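Side-chain contacts in fiber protein (Human adenovirus 16, PDB 3CNC), which forms the trimeric knob of the adenovirus fiber, the part that probably attaches the virus to its cell-surface receptor CD46: residues A[58-62]-A[63-67]; A[139-142]-A[143-147]. All coordinates share one frame; numbering follows the deposited sequence.

Interaction 1 of 2, residues A[58-62]-A[63-67]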
# COMPACT_ATOMS: atom_id res chain seq x y z
N VAL A 58 3.63 11.02 -5.22
CA VAL A 58 5.08 11.02 -5.10
C VAL A 58 5.82 10.14 -6.12
O VAL A 58 5.55 8.94 -6.23
CB VAL A 58 5.52 10.57 -3.70
CG1 VAL A 58 7.03 10.73 -3.56
CG2 VAL A 58 4.78 11.36 -2.64
N LYS A 59 6.75 10.74 -6.87
CA LYS A 59 7.54 10.00 -7.85
C LYS A 59 8.44 9.00 -7.13
O LYS A 59 9.30 9.38 -6.34
CB LYS A 59 8.43 10.93 -8.67
CG LYS A 59 7.72 11.75 -9.70
CD LYS A 59 8.72 12.57 -10.50
CE LYS A 59 8.04 13.30 -11.64
NZ LYS A 59 9.03 14.06 -12.45
N ASN A 60 8.24 7.73 -7.41
CA ASN A 60 9.04 6.69 -6.79
C ASN A 60 9.50 5.75 -7.91
O ASN A 60 8.89 4.72 -8.15
CB ASN A 60 8.20 5.96 -5.75
CG ASN A 60 9.02 5.03 -4.88
OD1 ASN A 60 10.22 5.23 -4.70
ND2 ASN A 60 8.36 4.02 -4.31
N GLY A 61 10.58 6.13 -8.58
CA GLY A 61 11.07 5.32 -9.68
C GLY A 61 10.03 5.34 -10.78
O GLY A 61 9.52 6.40 -11.14
N GLY A 62 9.69 4.16 -11.32
CA GLY A 62 8.70 4.09 -12.37
C GLY A 62 7.27 4.18 -11.87
O GLY A 62 6.33 4.15 -12.67
N LEU A 63 7.10 4.28 -10.56
CA LEU A 63 5.77 4.36 -9.95
C LEU A 63 5.49 5.71 -9.29
O LEU A 63 6.38 6.51 -9.04
CB LEU A 63 5.62 3.30 -8.85
CG LEU A 63 5.70 1.81 -9.15
CD1 LEU A 63 5.63 1.01 -7.85
CD2 LEU A 63 4.55 1.42 -10.10
N ILE A 64 4.21 5.95 -9.04
CA ILE A 64 3.77 7.13 -8.30
C ILE A 64 3.17 6.50 -7.05
O ILE A 64 2.38 5.56 -7.15
CB ILE A 64 2.63 7.92 -8.99
CG1 ILE A 64 3.14 8.71 -10.19
CG2 ILE A 64 1.97 8.87 -7.97
CD1 ILE A 64 4.14 9.80 -9.86
N ASN A 65 3.59 6.96 -5.88
CA ASN A 65 2.99 6.48 -4.63
C ASN A 65 1.94 7.53 -4.27
O ASN A 65 2.27 8.71 -4.06
CB ASN A 65 4.03 6.40 -3.52
CG ASN A 65 4.83 5.12 -3.55
OD1 ASN A 65 5.76 4.95 -2.78
ND2 ASN A 65 4.46 4.20 -4.45
N GLY A 66 0.67 7.12 -4.21
CA GLY A 66 -0.39 8.07 -3.91
C GLY A 66 -1.05 7.97 -2.55
O GLY A 66 -1.14 6.89 -1.97
N TYR A 67 -1.52 9.12 -2.05
CA TYR A 67 -2.18 9.23 -0.76
C TYR A 67 -3.40 10.14 -0.94
O TYR A 67 -3.27 11.25 -1.44
CB TYR A 67 -1.22 9.85 0.26
CG TYR A 67 -1.83 10.14 1.62
CD1 TYR A 67 -1.68 9.24 2.68
CD2 TYR A 67 -2.51 11.34 1.87
CE1 TYR A 67 -2.18 9.53 3.95
CE2 TYR A 67 -3.02 11.65 3.15
CZ TYR A 67 -2.84 10.74 4.18
OH TYR A 67 -3.29 11.04 5.44

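Interaction 2 of 2, residues A[139-142]-A[143-147]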
# COMPACT_ATOMS: atom_id res chain seq x y z
N PHE A 139 -6.48 5.29 -23.15
CA PHE A 139 -7.78 5.93 -23.26
C PHE A 139 -8.66 5.08 -24.19
O PHE A 139 -8.15 4.37 -25.07
CB PHE A 139 -7.65 7.34 -23.84
CG PHE A 139 -7.23 8.37 -22.82
CD1 PHE A 139 -5.89 8.73 -22.67
CD2 PHE A 139 -8.18 8.99 -22.01
CE1 PHE A 139 -5.51 9.70 -21.75
CE2 PHE A 139 -7.81 9.96 -21.08
CZ PHE A 139 -6.48 10.32 -20.95
N ILE A 140 -9.97 5.14 -23.97
CA ILE A 140 -10.93 4.40 -24.81
C ILE A 140 -10.80 4.90 -26.25
O ILE A 140 -10.85 6.10 -26.50
CB ILE A 140 -12.37 4.65 -24.37
CG1 ILE A 140 -12.63 3.96 -23.04
CG2 ILE A 140 -13.33 4.19 -25.45
CD1 ILE A 140 -13.96 4.30 -22.44
N THR A 141 -10.64 3.97 -27.18
CA THR A 141 -10.48 4.32 -28.58
C THR A 141 -11.66 3.92 -29.47
O THR A 141 -11.88 4.52 -30.53
CB THR A 141 -9.18 3.71 -29.14
OG1 THR A 141 -8.94 4.21 -30.45
CG2 THR A 141 -9.27 2.20 -29.19
N TYR A 142 -12.42 2.91 -29.05
CA TYR A 142 -13.58 2.50 -29.82
C TYR A 142 -14.82 2.28 -28.96
O TYR A 142 -14.73 2.06 -27.75
CB TYR A 142 -13.28 1.26 -30.68
CG TYR A 142 -12.77 0.05 -29.93
CD1 TYR A 142 -11.42 -0.10 -29.65
CD2 TYR A 142 -13.65 -0.95 -29.51
CE1 TYR A 142 -10.94 -1.20 -28.97
CE2 TYR A 142 -13.17 -2.07 -28.83
CZ TYR A 142 -11.82 -2.19 -28.56
OH TYR A 142 -11.33 -3.28 -27.88
N ALA A 143 -15.97 2.33 -29.62
CA ALA A 143 -17.29 2.19 -29.00
C ALA A 143 -17.48 1.21 -27.85
O ALA A 143 -17.95 1.59 -26.77
CB ALA A 143 -18.32 1.91 -30.08
N THR A 144 -17.13 -0.05 -28.05
CA THR A 144 -17.35 -1.05 -27.00
C THR A 144 -16.19 -1.37 -26.03
O THR A 144 -16.32 -2.20 -25.14
CB THR A 144 -17.86 -2.35 -27.65
OG1 THR A 144 -18.09 -3.33 -26.65
CG2 THR A 144 -16.85 -2.87 -28.66
N GLU A 145 -15.06 -0.68 -26.19
CA GLU A 145 -13.88 -0.92 -25.35
C GLU A 145 -14.10 -0.79 -23.83
O GLU A 145 -14.57 0.23 -23.33
CB GLU A 145 -12.77 0.02 -25.82
CG GLU A 145 -11.38 -0.33 -25.35
CD GLU A 145 -10.34 0.51 -26.05
OE1 GLU A 145 -10.71 1.62 -26.51
OE2 GLU A 145 -9.17 0.09 -26.15
N THR A 146 -13.76 -1.84 -23.09
CA THR A 146 -13.92 -1.87 -21.64
C THR A 146 -12.71 -1.33 -20.86
O THR A 146 -12.88 -0.61 -19.87
CB THR A 146 -14.21 -3.30 -21.14
OG1 THR A 146 -13.27 -4.21 -21.73
CG2 THR A 146 -15.63 -3.73 -21.51
N LEU A 147 -11.51 -1.68 -21.31
CA LEU A 147 -10.27 -1.23 -20.68
C LEU A 147 -10.26 -1.38 -19.16
O LEU A 147 -10.03 -0.41 -18.43
CB LEU A 147 -9.99 0.24 -21.03
CG LEU A 147 -9.32 0.45 -22.37
CD1 LEU A 147 -9.07 1.94 -22.61
CD2 LEU A 147 -8.00 -0.34 -22.39

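Interaction 1 of 2, residues A[58-62]-A[63-67]
V58 and N65 face each other across a tight hairpin and hold it with two backbone bonds: V58 N donates to N65 O at 2.9 Å, and N65 N returns a straighter bond to V58 O at 2.8 Å. Nearer the turn, N60 N meets L63 O at 2.8 Å. The closing bond from L63 N to N60 O is longer, 3.0 Å. The face bearing V58, N60, L63 and N65 is the close-packed one. N60 and N65 bring their amides together obliquely, with the two planes 65° apart. The N60 carboxamide rises from this face because its CG is anti to the backbone N (chi1 -169°). Both asparagines and V58 lie against residues of the second and third subunits, which help to bury this face. On the other face I64 is buried too, and the looser partner is K59. I64 CD1 turns back across K59 (chi2 -64°), coming no nearer than 4.0 Å to K59 CA and 4.1 Å to K59 CG. The K59 chain is extended beyond CG and partly exposed, and its NZ forms a salt bridge with D220, while F130 touches both side chains. At the tip, G61 adopts a positive phi, and the backbone N of G62 donates a hydrogen bond to T29 of the second subunit. The pairing is that of a beta hairpin with a two-residue loop, G61 and G62, in a type II' turn, joining strands 51-60 and 63-72 in the antiparallel sheet of the fiber knob.

Interaction 2 of 2, residues A[139-142]-A[143-147]
Y142 and E145 bury the most surface here, and they meet with the glutamate side chain laid over one face of the tyrosine ring. E145 CB sits above the ring centre, 3.6 Å from the centroid in a CH-pi contact. From there the chain runs extended across the ring at about a right angle to the Y142 side chain, bringing E145 CD to 3.4 Å from Y142 CE1, with the carboxylate stacked only 21° from the ring plane. The ring comes under the glutamate because Y142 CG lies between its own backbone N and carbonyl carbon (chi1 56°), which folds the side chain back over the turn. T144 CG2 approaches the same ring at its edge, 3.8 Å from Y142 CE2. The carboxylate also reaches the backbone: E145 OE1 lies at the amide N of T141, at a very short and therefore doubtful distance, and takes a weak bond from Y142 N at 3.3 Å. These two successive amides may help to hold the glutamate in place. L147 CD1 packs against the backbone of F139, 3.5 Å from F139 C, and lies 4.1 Å from I140 CG1. Farther out, the F139 side chain rests on N175 and M178, that of I140 on R176 and R177. The bend itself is closed by E145 N donating to Y142 O at 3.2 Å. This is a type I beta turn from Y142 to E145, set in the surface loop of the knob between strands 118-119 and 151-159.

Interactions 1 and 2 follow one another along the chain without overlapping, and they do not touch: their centres lie 27 Å apart and their nearest atoms about 14 Å. Both are tight reversals of the chain, yet their surroundings differ. Interaction 1 belongs to the sheet, its centre about 15 Å from the centre of the chain, and is mostly buried, with one face against the other subunits. Interaction 2 stands farther out, about 23 Å between the same kinds of centre, and residues 139-147 are touched by no other chain of the assembly. One therefore contributes to subunit association, whereas the other shapes an outward-facing part of the same knob domain.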